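Local coordinates for protein nucleoside-triphosphatase THEP1 (Aquifex aeolicus, PDB 1YE8) that hydrolyses ATP, GTP, CTP, TTP and UTP to the nucleoside diphosphates and phosphate, and has no kinase activity, at residues A[2-13]-A[149-160]. Residues are numbered along the deposited sequence; the frame is centred on the assembly and turned at random.
With NA (sodium ion), chain C; PO4 (phosphate ion), chain E.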
ATOM      1  N   LYS A   2      -6.847   4.183 -10.518  1.00 14.20           N
ATOM      2  CA  LYS A   2      -6.351   4.171  -9.125  1.00 13.19           C
ATOM      3  C   LYS A   2      -7.405   3.469  -8.289  1.00 12.36           C
ATOM      4  O   LYS A   2      -8.549   3.936  -8.230  1.00 13.16           O
ATOM      5  CB  LYS A   2      -6.150   5.592  -8.557  1.00 14.37           C
ATOM      6  CG  LYS A   2      -5.258   6.568  -9.342  1.00 15.89           C
ATOM      7  CD  LYS A   2      -3.801   6.140  -9.289  1.00 16.07           C
ATOM      8  CE  LYS A   2      -2.818   7.118  -9.926  1.00 16.00           C
ATOM      9  NZ  LYS A   2      -3.154   7.455 -11.332  1.00 16.55           N
ATOM     10  N   ILE A   3      -7.047   2.341  -7.684  1.00 11.20           N
ATOM     11  CA  ILE A   3      -7.954   1.610  -6.793  1.00 11.37           C
ATOM     12  C   ILE A   3      -7.491   1.870  -5.368  1.00 10.29           C
ATOM     13  O   ILE A   3      -6.345   1.513  -5.020  1.00 10.90           O
ATOM     14  CB  ILE A   3      -7.882   0.069  -7.058  1.00 12.49           C
ATOM     15  CG1 ILE A   3      -8.080  -0.283  -8.544  1.00 14.76           C
ATOM     16  CG2 ILE A   3      -8.871  -0.666  -6.155  1.00 14.03           C
ATOM     17  CD1 ILE A   3      -9.467   0.015  -9.063  1.00 15.98           C
ATOM     18  N   ILE A   4      -8.354   2.490  -4.558  1.00  9.76           N
ATOM     19  CA  ILE A   4      -8.027   2.803  -3.168  1.00 10.26           C
ATOM     20  C   ILE A   4      -8.909   1.940  -2.289  1.00 10.11           C
ATOM     21  O   ILE A   4     -10.139   2.064  -2.303  1.00 10.31           O
ATOM     22  CB  ILE A   4      -8.263   4.296  -2.867  1.00 10.60           C
ATOM     23  CG1 ILE A   4      -7.436   5.167  -3.813  1.00 12.10           C
ATOM     24  CG2 ILE A   4      -7.909   4.589  -1.402  1.00 11.13           C
ATOM     25  CD1 ILE A   4      -7.624   6.633  -3.654  1.00 15.75           C
ATOM     26  N   ILE A   5      -8.278   1.073  -1.501  1.00  9.83           N
ATOM     27  CA  ILE A   5      -8.983   0.146  -0.615  1.00 10.03           C
ATOM     28  C   ILE A   5      -8.833   0.627   0.819  1.00  9.48           C
ATOM     29  O   ILE A   5      -7.725   0.840   1.316  1.00  9.53           O
ATOM     30  CB  ILE A   5      -8.419  -1.284  -0.760  1.00  9.74           C
ATOM     31  CG1 ILE A   5      -8.555  -1.786  -2.200  1.00 10.64           C
ATOM     32  CG2 ILE A   5      -9.121  -2.238   0.234  1.00 11.76           C
ATOM     33  CD1 ILE A   5      -7.624  -2.939  -2.539  1.00 10.37           C
ATOM     34  N   THR A   6      -9.963   0.812   1.486  1.00  9.58           N
ATOM     35  CA  THR A   6      -9.966   1.241   2.873  1.00 10.42           C
ATOM     36  C   THR A   6     -10.853   0.315   3.694  1.00 11.15           C
ATOM     37  O   THR A   6     -11.503  -0.569   3.137  1.00 13.35           O
ATOM     38  CB  THR A   6     -10.362   2.744   2.933  1.00 10.63           C
ATOM     39  OG1 THR A   6     -10.104   3.277   4.238  1.00 11.12           O
ATOM     40  CG2 THR A   6     -11.875   3.000   2.645  1.00 11.32           C
ATOM     41  N   GLY A   7     -10.835   0.474   5.010  1.00 10.86           N
ATOM     42  CA  GLY A   7     -11.659  -0.357   5.863  1.00 11.85           C
ATOM     43  C   GLY A   7     -11.036  -0.508   7.229  1.00 12.40           C
ATOM     44  O   GLY A   7      -9.914  -0.055   7.463  1.00 12.90           O
ATOM     45  N   GLU A   8     -11.764  -1.160   8.130  1.00 12.77           N
ATOM     46  CA  GLU A   8     -11.336  -1.261   9.526  1.00 14.01           C
ATOM     47  C   GLU A   8     -10.044  -2.067   9.653  1.00 14.74           C
ATOM     48  O   GLU A   8      -9.778  -2.945   8.827  1.00 14.58           O
ATOM     49  CB  GLU A   8     -12.448  -1.873  10.401  1.00 14.85           C
ATOM     50  CG  GLU A   8     -13.841  -1.213  10.321  1.00 16.51           C
ATOM     51  CD  GLU A   8     -13.911   0.262  10.766  1.00 16.28           C
ATOM     52  OE1 GLU A   8     -13.135   0.623  11.698  1.00 13.76           O
ATOM     53  OE2 GLU A   8     -14.768   1.056  10.210  1.00 15.65           O
ATOM     54  N   PRO A   9      -9.230  -1.791  10.680  1.00 15.57           N
ATOM     55  CA  PRO A   9      -8.062  -2.635  10.958  1.00 16.17           C
ATOM     56  C   PRO A   9      -8.514  -4.089  11.090  1.00 15.69           C
ATOM     57  O   PRO A   9      -9.520  -4.335  11.757  1.00 16.44           O
ATOM     58  CB  PRO A   9      -7.572  -2.115  12.312  1.00 16.57           C
ATOM     59  CG  PRO A   9      -8.071  -0.734  12.403  1.00 17.46           C
ATOM     60  CD  PRO A   9      -9.368  -0.693  11.658  1.00 16.15           C
ATOM     61  N   GLY A  10      -7.825  -5.021  10.434  1.00 15.91           N
ATOM     62  CA  GLY A  10      -8.137  -6.430  10.559  1.00 16.41           C
ATOM     63  C   GLY A  10      -9.169  -6.980   9.594  1.00 15.41           C
ATOM     64  O   GLY A  10      -9.378  -8.197   9.553  1.00 16.40           O
ATOM     65  N   VAL A  11      -9.791  -6.112   8.786  1.00 14.98           N
ATOM     66  CA  VAL A  11     -10.849  -6.547   7.873  1.00 14.17           C
ATOM     67  C   VAL A  11     -10.342  -7.392   6.692  1.00 14.07           C
ATOM     68  O   VAL A  11     -11.115  -8.135   6.095  1.00 14.37           O
ATOM     69  CB  VAL A  11     -11.737  -5.366   7.383  1.00 13.93           C
ATOM     70  CG1 VAL A  11     -11.031  -4.556   6.297  1.00 13.17           C
ATOM     71  CG2 VAL A  11     -13.086  -5.883   6.889  1.00 14.47           C
ATOM     72  N   GLY A  12      -9.060  -7.249   6.349  1.00 13.91           N
ATOM     73  CA  GLY A  12      -8.488  -8.035   5.270  1.00 14.01           C
ATOM     74  C   GLY A  12      -7.946  -7.265   4.078  1.00 13.45           C
ATOM     75  O   GLY A  12      -7.906  -7.807   2.967  1.00 14.37           O
ATOM     76  N   LYS A  13      -7.523  -6.017   4.288  1.00 12.83           N
ATOM     77  CA  LYS A  13      -6.991  -5.204   3.184  1.00 12.46           C
ATOM     78  C   LYS A  13      -5.725  -5.808   2.563  1.00 11.92           C
ATOM     79  O   LYS A  13      -5.642  -5.931   1.347  1.00 11.76           O
ATOM     80  CB  LYS A  13      -6.739  -3.759   3.611  1.00 12.55           C
ATOM     81  CG  LYS A  13      -8.002  -3.028   4.080  1.00 12.72           C
ATOM     82  CD  LYS A  13      -7.823  -1.517   4.169  1.00 14.77           C
ATOM     83  CE  LYS A  13      -6.752  -1.057   5.137  1.00 18.32           C
ATOM     84  NZ  LYS A  13      -7.215  -1.149   6.539  1.00 21.11           N
ATOM     85  N   ILE A 149      -5.506  11.247  -0.230  1.00 14.08           N
ATOM     86  CA  ILE A 149      -5.723  10.066  -1.052  1.00 13.46           C
ATOM     87  C   ILE A 149      -7.192   9.611  -1.014  1.00 12.86           C
ATOM     88  O   ILE A 149      -7.755   9.217  -2.039  1.00 12.87           O
ATOM     89  CB  ILE A 149      -4.726   8.910  -0.667  1.00 13.29           C
ATOM     90  CG1 ILE A 149      -3.262   9.338  -0.919  1.00 14.87           C
ATOM     91  CG2 ILE A 149      -5.092   7.621  -1.388  1.00 13.00           C
ATOM     92  CD1 ILE A 149      -2.999  10.137  -2.194  1.00 18.42           C
ATOM     93  N   ARG A 150      -7.829   9.707   0.154  1.00 13.30           N
ATOM     94  CA  ARG A 150      -9.237   9.341   0.255  1.00 13.73           C
ATOM     95  C   ARG A 150     -10.093  10.159  -0.716  1.00 14.24           C
ATOM     96  O   ARG A 150     -11.034   9.630  -1.306  1.00 15.20           O
ATOM     97  CB  ARG A 150      -9.734   9.511   1.687  1.00 13.57           C
ATOM     98  CG  ARG A 150     -11.105   8.877   1.922  1.00 14.39           C
ATOM     99  CD  ARG A 150     -11.704   9.148   3.299  1.00 13.61           C
ATOM    100  NE  ARG A 150     -10.719   8.932   4.357  1.00 12.17           N
ATOM    101  CZ  ARG A 150     -10.247   7.743   4.732  1.00 11.88           C
ATOM    102  NH1 ARG A 150     -10.721   6.611   4.214  1.00 11.63           N
ATOM    103  NH2 ARG A 150      -9.316   7.701   5.669  1.00 12.67           N
ATOM    104  N   ARG A 151      -9.734  11.429  -0.897  1.00 15.42           N
ATOM    105  CA  ARG A 151     -10.488  12.302  -1.794  1.00 16.47           C
ATOM    106  C   ARG A 151      -9.887  12.444  -3.202  1.00 16.52           C
ATOM    107  O   ARG A 151     -10.289  13.317  -3.961  1.00 17.15           O
ATOM    108  CB  ARG A 151     -10.779  13.655  -1.124  1.00 18.08           C
ATOM    109  CG  ARG A 151      -9.618  14.609  -0.985  1.00 21.11           C
ATOM    110  CD  ARG A 151      -9.939  15.828  -0.109  1.00 25.18           C
ATOM    111  NE  ARG A 151     -10.996  15.555   0.877  1.00 28.27           N
ATOM    112  CZ  ARG A 151     -11.404  16.415   1.809  1.00 29.68           C
ATOM    113  NH1 ARG A 151     -10.848  17.619   1.907  1.00 29.53           N
ATOM    114  NH2 ARG A 151     -12.375  16.073   2.648  1.00 31.06           N
ATOM    115  N   LEU A 152      -8.959  11.565  -3.576  1.00 15.15           N
ATOM    116  CA  LEU A 152      -8.320  11.635  -4.891  1.00 14.57           C
ATOM    117  C   LEU A 152      -9.346  11.611  -6.027  1.00 15.32           C
ATOM    118  O   LEU A 152     -10.055  10.628  -6.180  1.00 14.54           O
ATOM    119  CB  LEU A 152      -7.349  10.458  -5.042  1.00 14.18           C
ATOM    120  CG  LEU A 152      -6.422  10.433  -6.256  1.00 13.64           C
ATOM    121  CD1 LEU A 152      -5.446  11.604  -6.219  1.00 14.19           C
ATOM    122  CD2 LEU A 152      -5.689   9.118  -6.308  1.00 12.21           C
ATOM    123  N   PRO A 153      -9.446  12.682  -6.825  1.00 16.16           N
ATOM    124  CA  PRO A 153     -10.397  12.685  -7.950  1.00 16.54           C
ATOM    125  C   PRO A 153     -10.178  11.542  -8.943  1.00 15.85           C
ATOM    126  O   PRO A 153      -9.030  11.231  -9.266  1.00 15.60           O
ATOM    127  CB  PRO A 153     -10.126  14.035  -8.623  1.00 17.13           C
ATOM    128  CG  PRO A 153      -9.650  14.874  -7.524  1.00 17.41           C
ATOM    129  CD  PRO A 153      -8.750  13.977  -6.694  1.00 16.79           C
ATOM    130  N   GLY A 154     -11.260  10.921  -9.421  1.00 15.39           N
ATOM    131  CA  GLY A 154     -11.183   9.877 -10.435  1.00 15.79           C
ATOM    132  C   GLY A 154     -10.877   8.493  -9.885  1.00 14.77           C
ATOM    133  O   GLY A 154     -10.976   7.494 -10.586  1.00 15.69           O
ATOM    134  N   ALA A 155     -10.502   8.419  -8.613  1.00 14.32           N
ATOM    135  CA  ALA A 155     -10.143   7.129  -8.036  1.00 13.86           C
ATOM    136  C   ALA A 155     -11.366   6.266  -7.769  1.00 13.43           C
ATOM    137  O   ALA A 155     -12.503   6.760  -7.626  1.00 14.00           O
ATOM    138  CB  ALA A 155      -9.349   7.323  -6.748  1.00 13.63           C
ATOM    139  N   VAL A 156     -11.121   4.971  -7.693  1.00 13.05           N
ATOM    140  CA  VAL A 156     -12.131   4.016  -7.279  1.00 13.11           C
ATOM    141  C   VAL A 156     -11.899   3.823  -5.787  1.00 12.87           C
ATOM    142  O   VAL A 156     -10.827   3.389  -5.389  1.00 14.52           O
ATOM    143  CB  VAL A 156     -11.956   2.684  -8.039  1.00 13.29           C
ATOM    144  CG1 VAL A 156     -12.927   1.610  -7.524  1.00 15.98           C
ATOM    145  CG2 VAL A 156     -12.112   2.905  -9.540  1.00 14.90           C
ATOM    146  N   LEU A 157     -12.878   4.184  -4.961  1.00 12.47           N
ATOM    147  CA  LEU A 157     -12.726   4.068  -3.507  1.00 12.68           C
ATOM    148  C   LEU A 157     -13.609   2.921  -3.028  1.00 12.49           C
ATOM    149  O   LEU A 157     -14.838   2.940  -3.207  1.00 13.48           O
ATOM    150  CB  LEU A 157     -13.090   5.393  -2.810  1.00 12.72           C
ATOM    151  CG  LEU A 157     -13.000   5.372  -1.273  1.00 13.07           C
ATOM    152  CD1 LEU A 157     -11.570   5.167  -0.737  1.00 12.84           C
ATOM    153  CD2 LEU A 157     -13.577   6.663  -0.687  1.00 14.54           C
ATOM    154  N   ILE A 158     -12.981   1.910  -2.435  1.00 12.27           N
ATOM    155  CA  ILE A 158     -13.690   0.718  -1.975  1.00 13.03           C
ATOM    156  C   ILE A 158     -13.550   0.579  -0.475  1.00 12.72           C
ATOM    157  O   ILE A 158     -12.435   0.531   0.052  1.00 13.57           O
ATOM    158  CB  ILE A 158     -13.160  -0.534  -2.693  1.00 14.32           C
ATOM    159  CG1 ILE A 158     -13.664  -0.528  -4.142  1.00 16.43           C
ATOM    160  CG2 ILE A 158     -13.622  -1.833  -1.989  1.00 15.96           C
ATOM    161  CD1 ILE A 158     -12.829  -1.335  -5.086  1.00 19.14           C
ATOM    162  N   GLU A 159     -14.689   0.543   0.221  1.00 12.50           N
ATOM    163  CA  GLU A 159     -14.706   0.273   1.655  1.00 12.96           C
ATOM    164  C   GLU A 159     -14.877  -1.210   1.839  1.00 12.71           C
ATOM    165  O   GLU A 159     -15.974  -1.764   1.635  1.00 12.87           O
ATOM    166  CB  GLU A 159     -15.803   1.073   2.376  1.00 13.19           C
ATOM    167  CG  GLU A 159     -15.743   0.913   3.897  1.00 13.48           C
ATOM    168  CD  GLU A 159     -16.434   2.019   4.683  1.00 12.75           C
ATOM    169  OE1 GLU A 159     -16.871   3.037   4.120  1.00 13.05           O
ATOM    170  OE2 GLU A 159     -16.492   1.887   5.918  1.00 13.18           O
ATOM    171  N   LEU A 160     -13.786  -1.872   2.203  1.00 12.58           N
ATOM    172  CA  LEU A 160     -13.755  -3.329   2.345  1.00 12.50           C
ATOM    173  C   LEU A 160     -14.412  -3.709   3.657  1.00 12.42           C
ATOM    174  O   LEU A 160     -14.087  -3.130   4.701  1.00 12.53           O
ATOM    175  CB  LEU A 160     -12.304  -3.814   2.322  1.00 13.17           C
ATOM    176  CG  LEU A 160     -12.130  -5.329   2.227  1.00 13.39           C
ATOM    177  CD1 LEU A 160     -12.710  -5.862   0.915  1.00 15.04           C
ATOM    178  CD2 LEU A 160     -10.665  -5.707   2.352  1.00 14.01           C
TER
HETATM  179 NA    NA C1003      -7.633  -3.163   7.627  1.00 33.85          NA
HETATM  180  P   PO4 E1001      -6.083  -5.740   7.274  1.00 24.59           P
HETATM  181  O1  PO4 E1001      -4.965  -5.491   6.276  1.00 18.02           O
HETATM  182  O2  PO4 E1001      -6.475  -7.180   7.414  1.00 25.42           O
HETATM  183  O3  PO4 E1001      -7.281  -4.966   6.788  1.00 23.53           O
HETATM  184  O4  PO4 E1001      -5.679  -5.212   8.629  1.00 26.50           O
HETATM  185  O   HOH W   1      -9.224   5.633 -11.534  1.00 18.32           O
HETATM  186  O   HOH W   2     -14.248  -2.288   7.204  1.00 13.37           O
HETATM  187  O   HOH W   3     -15.043   0.211   7.512  1.00 19.52           O
HETATM  188  O   HOH W   4      -4.832  -2.252   7.148  1.00 35.57           O
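I4 drives its side chain into a pocket made by I149, L152 and A155, the most closely packed part of this contact. With chi2 extended (178°), its CD1 reaches the end of helix 144-150, lying 3.5 Å from I149 CG2 and 3.6 Å from A155 CB. The small alanine leaves room for this methyl, while I4 CG2 rests 3.8 Å from L157 CD1. Behind the side chains, strands 2-6 and 156-159 run parallel, joined by five nearly straight hydrogen bonds; I4 uses both its N-H, given to V156 O, and its carbonyl, which accepts from I158 N. On the other face, I3 CD1 lies alongside V156 CB (3.8 Å), and V156 and I158, whose beta-branches suit an extended backbone, are covered by helix 168-175. This is the parallel sheet of a RecA-like P-loop NTPase: strand 2-6 leads into the Walker A loop, inferred to bind ATP, where the backbone amides of G10, G12 and K13 hold a phosphate ion. G7, G10 and G12 have backbone angles at which a CB would press on the preceding carbonyl oxygen, so glycine fits there. L160 packs against this loop, its CD2 3.5 Å from G12 O, and both methyls of V11 lie against the L160 carbonyl oxygen. The bond from R150 NH1 to T6 OG1 (3.4 Å), at the guanidinium edge, is weak; OG1 has a stronger partner in I137 O, and R150 makes a salt bridge to D141. Packing gives way to water at the exposed margin, where E8 OE2 and E159 OE2, 4.7 Å apart, share one water that donates to both carboxylates and probably eases their repulsion.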